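Local atomic coordinates of ubiquinol-cytochrome C chaperone (Brucella abortus NCTC 8038, PDB entry 6RWT), a protein that probably acts as an assembly chaperone of respiratory complex III, its mitochondrial homolog Cbp3 interacting with newly synthesized cytochrome b. Residues 142-145 and 146-149; 32-36 and 37-41; 99-102 and 103-106. All coordinates share one frame; numbering follows the deposited sequence. Where two conformers were deposited one is given.

Overall arrangement
Following the chain from the N terminus, contact 2 comes first: it folds residues 32-41 into a compact turn within the loop between helices 2-28 and 43-61. Contact 3, at 99-106, is the opening of helix 100-120. Contact 1, at 142-149, is the turn by which the chain enters helix 145-161. The three follow in series; none nests within or crosses another. Contacts 1 and 2 touch, with Trp142 NE1 probably donating to Phe37 O and Tyr147 beside Arg32, so the loop after the first helix is tied to the start of helix 145-161. Contact 3 stands apart, its centre about 29 Å from that of contact 1 and about 27 Å from that of contact 2.

Contact 1: 142-145 and 146-149; sequences WPHA and CYLG
Trp142 and Leu148 meet across a helix N-terminus, where a type I beta turn from Trp142 to Ala145 leads into helix 145-161. Their side chains lie at a slant to each other, and CH2 of the indole reaches CD2 of Leu148 at 3.8 Å. Trp142 can span the turn because CG stands opposite its backbone N (chi1 180°), which carries the long ring along the turn; one face of the ring lies against the backbone at His144 CA and Ala145 N. The small Ala145 suits this buried position, and both it and Trp142 also touch Thr132 of helix 124-135. His144 and Tyr147 instead run side by side in the same direction, their CD2 atoms 4.2 Å apart, and Tyr147 goes on to meet the ring of Phe37. Pro143, whose ring fixes phi, fits the second position of the turn. The first helical bonds run from Leu148 N to His144 O and from Gly149 N to Ala145 O. Near the exposed Cys146 a water bridges turn and helix, donating to Trp142 O at 2.9 Å and accepting from Cys146 N at 3.0 Å.

Contact 2: 32-36 and 37-41; sequences RFYAQ and FQVPD
Phe37 and Arg32 meet across a tight reversal of the chain, and with Phe33 and Val39 they form its closely packed part. The CE1-CZ edge of Phe37 lies over one face of the Arg32 guanidinium, with Arg32 NE 3.6 Å from Phe37 CE1 and the two planes inclined by 39°. Arg32 CG sits over a face of the Phe37 ring, so the aliphatic stem as well as the charged end is used. Phe37 CD2 comes to the edge of the Phe33 ring, 4.1 Å from its CD1, while Val39 sets CG2 against Phe33 CB. These apolar residues suit the buried side, where Phe33 and Val39 also touch Met49 of helix 43-61.

Backbone bonds hold the reversal closed. Phe37 N donates to Arg32 O at 3.1 Å, almost straight at 170°, and Val39 N donates to Phe33 O at 2.9 Å.

The solvent side is held by polar bonds and water rather than by packing. Gln36 extends from a CG opposite its backbone N (chi1 -174°), and Arg32 NE and NH2 both hydrogen-bond its OE1, each at 2.9 Å; this side-on grip lies in the guanidinium plane. Arg32 NH1 binds Val177 O and Val180 O near the C terminus. A water donates to both Tyr34 O and Val39 O, and Asp41 forms a salt bridge with Arg46. The exposed Gln38 takes a left-handed helical backbone, allowed though less common for a residue with a side chain.

A type I beta turn from Ala35 to Gln38, with a weak bond from Gln38 N to Ala35 O, forms the tip of the reversal, and the wider Arg32-Phe37 and Phe33-Val39 bonds close it, within the loop between helices 2-28 and 43-61.

Contact 3: 99-102 and 103-106; sequences KRMK and KLAR
Lys103 and Lys99 are joined at the opening of helix 100-120, where Lys103 N donates to Lys99 O at 3.0 Å. Lys99 holds the N-cap position, so this is the first main-chain bond of the helix. Three more of the same i to i+4 kind follow: Leu104 N to Arg100 O, Ala105 N to Met101 O, and Arg106 N to Lys102 O at 3.1 Å. Together they make one regular ladder along the first two turns.

The side chains lie against the same carbonyls. Lys103 lays its methylenes beside Lys99 O, CG at 3.4 Å, because CG stands opposite its own carbonyl carbon (chi1 -68°) and is thus swung back toward the N-terminal end. From there the extended chain carries NZ to Pro98 O, a hydrogen bond that ties the side chain to the residue just before the cap. Ala105, with no more than a methyl to place, sets CB 3.6 Å from Met101 O and leaves room for the adjoining helix.

One layer further out, Arg100 does the polar work. Its chain leaves CA with CG opposite the backbone N and bends at chi3 (60°), delivering the guanidinium to Asp84 and Asp94, which form salt bridges with NH2 and NE. The remaining nitrogen, NH1, makes a weak hydrogen bond to Ile92 O, so all three nitrogens of the buried group have a partner. Lys102 and Arg106 point their extended chains into the exposed side, as long charged residues suit.

Helix 66-89 packs along the inner side: Arg100 lies against Leu87 and Ala105 against Phe80, while Met101 and Leu104 probably face the same helix.

Contact 1: 142-145 and 146-149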
loop_
_atom_site.group_PDB
_atom_site.type_symbol
_atom_site.label_atom_id
_atom_site.label_comp_id
_atom_site.label_asym_id
_atom_site.label_seq_id
_atom_site.Cartn_x
_atom_site.Cartn_y
_atom_site.Cartn_z
ATOM N N TRP A 142 13.207 6.037 -16.657
ATOM C CA TRP A 142 13.704 5.763 -15.300
ATOM C C TRP A 142 14.385 4.392 -15.305
ATOM O O TRP A 142 13.690 3.377 -15.377
ATOM C CB TRP A 142 12.534 5.789 -14.306
ATOM C CG TRP A 142 12.884 5.512 -12.849
ATOM C CD1 TRP A 142 14.110 5.607 -12.258
ATOM C CD2 TRP A 142 11.964 5.153 -11.805
ATOM N NE1 TRP A 142 14.020 5.299 -10.915
ATOM C CE2 TRP A 142 12.712 5.018 -10.614
ATOM C CE3 TRP A 142 10.578 4.919 -11.765
ATOM C CZ2 TRP A 142 12.122 4.663 -9.391
ATOM C CZ3 TRP A 142 9.993 4.569 -10.553
ATOM C CH2 TRP A 142 10.766 4.446 -9.380
ATOM N N PRO A 143 15.741 4.350 -15.234
ATOM C CA PRO A 143 16.476 3.074 -15.320
ATOM C C PRO A 143 16.033 1.961 -14.366
ATOM O O PRO A 143 16.112 0.788 -14.735
ATOM C CB PRO A 143 17.924 3.481 -15.016
ATOM C CG PRO A 143 18.014 4.896 -15.466
ATOM C CD PRO A 143 16.664 5.503 -15.218
ATOM N N HIS A 144 15.565 2.321 -13.167
ATOM C CA HIS A 144 15.171 1.329 -12.153
ATOM C C HIS A 144 13.664 1.011 -12.077
ATOM O O HIS A 144 13.249 0.240 -11.208
ATOM C CB HIS A 144 15.722 1.756 -10.784
ATOM C CG HIS A 144 17.218 1.767 -10.726
ATOM N ND1 HIS A 144 17.963 2.902 -10.963
ATOM C CD2 HIS A 144 18.108 0.778 -10.474
ATOM C CE1 HIS A 144 19.249 2.612 -10.855
ATOM N NE2 HIS A 144 19.364 1.329 -10.559
ATOM N N ALA A 145 12.855 1.570 -12.979
ATOM C CA ALA A 145 11.408 1.277 -13.013
ATOM C C ALA A 145 11.081 -0.207 -13.207
ATOM O O ALA A 145 10.175 -0.722 -12.564
ATOM C CB ALA A 145 10.705 2.111 -14.081
ATOM N N CYS A 146 11.812 -0.882 -14.091
ATOM C CA CYS A 146 11.613 -2.324 -14.320
ATOM C C CYS A 146 12.037 -3.191 -13.119
ATOM O O CYS A 146 11.479 -4.266 -12.903
ATOM C CB CYS A 146 12.342 -2.764 -15.591
ATOM S SG CYS A 146 11.625 -2.069 -17.102
ATOM N N TYR A 147 13.022 -2.723 -12.355
ATOM C CA TYR A 147 13.433 -3.360 -11.083
ATOM C C TYR A 147 12.316 -3.280 -10.027
ATOM O O TYR A 147 11.979 -4.277 -9.371
ATOM C CB TYR A 147 14.673 -2.662 -10.503
ATOM C CG TYR A 147 15.985 -3.403 -10.603
ATOM C CD1 TYR A 147 16.317 -4.382 -9.669
ATOM C CD2 TYR A 147 16.923 -3.083 -11.585
ATOM C CE1 TYR A 147 17.530 -5.053 -9.730
ATOM C CE2 TYR A 147 18.142 -3.748 -11.654
ATOM C CZ TYR A 147 18.440 -4.732 -10.722
ATOM O OH TYR A 147 19.641 -5.407 -10.773
ATOM N N LEU A 148 11.764 -2.081 -9.858
ATOM C CA LEU A 148 10.665 -1.879 -8.909
ATOM C C LEU A 148 9.432 -2.683 -9.354
ATOM O O LEU A 148 8.758 -3.301 -8.524
ATOM C CB LEU A 148 10.333 -0.392 -8.758
ATOM C CG LEU A 148 9.243 -0.027 -7.736
ATOM C CD1 LEU A 148 9.545 -0.578 -6.347
ATOM C CD2 LEU A 148 9.028 1.483 -7.669
ATOM N N GLY A 149 9.154 -2.690 -10.656
ATOM C CA GLY A 149 8.059 -3.488 -11.200
ATOM C C GLY A 149 8.192 -4.984 -10.935
ATOM O O GLY A 149 7.209 -5.643 -10.578
HETATM O O HOH W 1 13.190 0.711 -16.287
#

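Contact 2: 32-36 and 37-41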
loop_
_atom_site.group_PDB
_atom_site.type_symbol
_atom_site.label_atom_id
_atom_site.label_comp_id
_atom_site.label_asym_id
_atom_site.label_seq_id
_atom_site.Cartn_x
_atom_site.Cartn_y
_atom_site.Cartn_z
ATOM N N ARG A 32 16.683 0.167 -0.053
ATOM C CA ARG A 32 17.030 0.035 -1.476
ATOM C C ARG A 32 16.180 0.920 -2.400
ATOM O O ARG A 32 16.679 1.392 -3.419
ATOM C CB ARG A 32 16.954 -1.431 -1.937
ATOM C CG ARG A 32 17.659 -1.694 -3.261
ATOM C CD ARG A 32 17.626 -3.160 -3.670
ATOM N NE ARG A 32 18.457 -3.410 -4.855
ATOM C CZ ARG A 32 18.510 -4.561 -5.526
ATOM N NH1 ARG A 32 17.768 -5.607 -5.158
ATOM N NH2 ARG A 32 19.314 -4.667 -6.586
ATOM N N PHE A 33 14.912 1.162 -2.049
ATOM C CA PHE A 33 14.066 2.033 -2.878
ATOM C C PHE A 33 14.708 3.417 -3.051
ATOM O O PHE A 33 14.704 3.973 -4.141
ATOM C CB PHE A 33 12.662 2.252 -2.283
ATOM C CG PHE A 33 11.853 0.994 -2.058
ATOM C CD1 PHE A 33 11.736 0.008 -3.040
ATOM C CD2 PHE A 33 11.145 0.829 -0.865
ATOM C CE1 PHE A 33 10.970 -1.131 -2.812
ATOM C CE2 PHE A 33 10.380 -0.302 -0.641
ATOM C CZ PHE A 33 10.294 -1.289 -1.618
ATOM N N TYR A 34 15.266 3.945 -1.960
ATOM C CA TYR A 34 15.761 5.320 -1.892
ATOM C C TYR A 34 17.253 5.435 -2.238
ATOM O O TYR A 34 17.711 6.478 -2.716
ATOM C CB TYR A 34 15.479 5.898 -0.499
ATOM C CG TYR A 34 14.027 5.729 -0.060
ATOM C CD1 TYR A 34 13.030 6.627 -0.472
ATOM C CD2 TYR A 34 13.640 4.639 0.718
ATOM C CE1 TYR A 34 11.699 6.454 -0.083
ATOM C CE2 TYR A 34 12.318 4.458 1.110
ATOM C CZ TYR A 34 11.347 5.366 0.710
ATOM O OH TYR A 34 10.032 5.176 1.107
ATOM N N ALA A 35 18.012 4.379 -1.985
ATOM C CA ALA A 35 19.408 4.346 -2.396
ATOM C C ALA A 35 19.465 3.942 -3.883
ATOM O O ALA A 35 19.338 4.814 -4.750
ATOM C CB ALA A 35 20.220 3.425 -1.492
ATOM N N GLN A 36 19.587 2.655 -4.195
ATOM C CA GLN A 36 19.831 2.232 -5.581
ATOM C C GLN A 36 18.745 2.659 -6.580
ATOM O O GLN A 36 19.073 3.132 -7.664
ATOM C CB GLN A 36 20.060 0.716 -5.675
ATOM C CG GLN A 36 20.456 0.251 -7.076
ATOM C CD GLN A 36 20.773 -1.229 -7.171
ATOM O OE1 GLN A 36 20.510 -2.002 -6.248
ATOM N NE2 GLN A 36 21.341 -1.633 -8.304
ATOM N N PHE A 37 17.465 2.512 -6.216
ATOM C CA PHE A 37 16.375 2.728 -7.186
ATOM C C PHE A 37 16.047 4.206 -7.452
ATOM O O PHE A 37 15.302 4.503 -8.388
ATOM C CB PHE A 37 15.084 1.991 -6.776
ATOM C CG PHE A 37 15.162 0.477 -6.790
ATOM C CD1 PHE A 37 16.327 -0.229 -7.123
ATOM C CD2 PHE A 37 14.029 -0.258 -6.424
ATOM C CE1 PHE A 37 16.344 -1.620 -7.105
ATOM C CE2 PHE A 37 14.047 -1.644 -6.406
ATOM C CZ PHE A 37 15.206 -2.326 -6.751
ATOM N N GLN A 38 16.569 5.117 -6.622
ATOM C CA GLN A 38 16.374 6.565 -6.793
ATOM C C GLN A 38 14.909 7.025 -6.652
ATOM O O GLN A 38 14.498 8.023 -7.265
ATOM C CB GLN A 38 16.994 7.067 -8.117
ATOM C CG GLN A 38 18.480 6.748 -8.271
ATOM C CD GLN A 38 19.358 7.407 -7.219
ATOM O OE1 GLN A 38 20.272 6.780 -6.683
ATOM N NE2 GLN A 38 19.092 8.678 -6.917
ATOM N N VAL A 39 14.135 6.320 -5.823
ATOM C CA VAL A 39 12.859 6.874 -5.332
ATOM C C VAL A 39 13.223 8.077 -4.437
ATOM O O VAL A 39 14.086 7.952 -3.570
ATOM C CB VAL A 39 12.002 5.843 -4.555
ATOM C CG1 VAL A 39 10.750 6.509 -3.986
ATOM C CG2 VAL A 39 11.605 4.679 -5.456
ATOM N N PRO A 40 12.589 9.243 -4.652
ATOM C CA PRO A 40 12.976 10.409 -3.843
ATOM C C PRO A 40 12.696 10.213 -2.342
ATOM O O PRO A 40 11.614 9.752 -1.982
ATOM C CB PRO A 40 12.112 11.541 -4.420
ATOM C CG PRO A 40 11.695 11.065 -5.775
ATOM C CD PRO A 40 11.552 9.589 -5.642
ATOM N N ASP A 41 13.664 10.546 -1.478
ATOM C CA ASP A 41 13.472 10.458 -0.022
ATOM C C ASP A 41 12.919 11.808 0.447
ATOM O O ASP A 41 13.616 12.600 1.088
ATOM C CB ASP A 41 14.784 10.081 0.683
ATOM C CG ASP A 41 14.594 9.715 2.157
ATOM O OD1 ASP A 41 13.463 9.820 2.690
ATOM O OD2 ASP A 41 15.598 9.311 2.791
HETATM O O HOH W 2 16.542 8.890 -3.113
#

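Contact 3: 99-102 and 103-106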
loop_
_atom_site.group_PDB
_atom_site.type_symbol
_atom_site.label_atom_id
_atom_site.label_comp_id
_atom_site.label_asym_id
_atom_site.label_seq_id
_atom_site.Cartn_x
_atom_site.Cartn_y
_atom_site.Cartn_z
ATOM N N LYS A 99 -12.763 20.161 1.022
ATOM C CA LYS A 99 -12.880 18.769 0.574
ATOM C C LYS A 99 -11.517 18.046 0.543
ATOM O O LYS A 99 -11.291 17.179 -0.309
ATOM C CB LYS A 99 -13.559 18.688 -0.807
ATOM C CG LYS A 99 -14.926 19.362 -0.914
ATOM C CD LYS A 99 -15.538 19.102 -2.289
ATOM C CE LYS A 99 -17.036 19.358 -2.337
ATOM N NZ LYS A 99 -17.346 20.795 -2.560
ATOM N N ARG A 100 -10.624 18.400 1.471
ATOM C CA ARG A 100 -9.243 17.912 1.457
ATOM C C ARG A 100 -9.188 16.383 1.444
ATOM O O ARG A 100 -8.494 15.811 0.617
ATOM C CB ARG A 100 -8.451 18.463 2.656
ATOM C CG ARG A 100 -6.951 18.168 2.647
ATOM C CD ARG A 100 -6.251 18.848 3.821
ATOM N NE ARG A 100 -6.822 18.354 5.073
ATOM C CZ ARG A 100 -6.209 17.609 5.995
ATOM N NH1 ARG A 100 -4.907 17.289 5.929
ATOM N NH2 ARG A 100 -6.918 17.221 7.046
ATOM N N MET A 101 -9.941 15.733 2.328
ATOM C CA MET A 101 -9.916 14.266 2.452
ATOM C C MET A 101 -10.506 13.547 1.246
ATOM O O MET A 101 -9.998 12.492 0.838
ATOM C CB MET A 101 -10.670 13.825 3.709
ATOM C CG MET A 101 -10.091 14.362 5.007
ATOM S SD MET A 101 -8.783 13.338 5.667
ATOM C CE MET A 101 -7.321 13.965 4.862
ATOM N N LYS A 102 -11.589 14.095 0.696
ATOM C CA LYS A 102 -12.191 13.564 -0.531
ATOM C C LYS A 102 -11.204 13.632 -1.698
ATOM O O LYS A 102 -11.079 12.668 -2.459
ATOM C CB LYS A 102 -13.484 14.317 -0.875
ATOM C CG LYS A 102 -14.634 14.019 0.075
ATOM C CD LYS A 102 -15.719 15.086 0.005
ATOM C CE LYS A 102 -16.850 14.796 0.981
ATOM N NZ LYS A 102 -17.884 15.869 0.973
ATOM N N LYS A 103 -10.488 14.753 -1.820
ATOM C CA LYS A 103 -9.458 14.906 -2.864
ATOM C C LYS A 103 -8.290 13.920 -2.673
ATOM O O LYS A 103 -7.777 13.357 -3.655
ATOM C CB LYS A 103 -8.939 16.351 -2.917
ATOM C CG LYS A 103 -9.964 17.381 -3.403
ATOM C CD LYS A 103 -9.447 18.788 -3.150
ATOM C CE LYS A 103 -10.397 19.862 -3.656
ATOM N NZ LYS A 103 -9.990 21.195 -3.128
ATOM N N LEU A 104 -7.862 13.710 -1.425
ATOM C CA LEU A 104 -6.798 12.728 -1.137
ATOM C C LEU A 104 -7.204 11.312 -1.494
ATOM O O LEU A 104 -6.425 10.569 -2.090
ATOM C CB LEU A 104 -6.428 12.721 0.334
ATOM C CG LEU A 104 -5.537 13.834 0.822
ATOM C CD1 LEU A 104 -6.157 15.142 0.437
ATOM C CD2 LEU A 104 -5.525 13.687 2.318
ATOM N N ALA A 105 -8.416 10.930 -1.106
ATOM C CA ALA A 105 -8.945 9.612 -1.485
ATOM C C ALA A 105 -8.994 9.390 -3.005
ATOM O O ALA A 105 -8.581 8.326 -3.490
ATOM C CB ALA A 105 -10.314 9.390 -0.860
ATOM N N ARG A 106 -9.451 10.398 -3.759
ATOM C CA ARG A 106 -9.401 10.351 -5.228
ATOM C C ARG A 106 -7.959 10.257 -5.751
ATOM O O ARG A 106 -7.709 9.536 -6.720
ATOM C CB ARG A 106 -10.133 11.565 -5.833
ATOM C CG ARG A 106 -10.207 11.606 -7.354
ATOM C CD ARG A 106 -11.177 12.689 -7.824
ATOM N NE ARG A 106 -11.151 12.888 -9.280
ATOM C CZ ARG A 106 -11.962 13.698 -9.966
ATOM N NH1 ARG A 106 -11.825 13.799 -11.286
ATOM N NH2 ARG A 106 -12.901 14.428 -9.354
#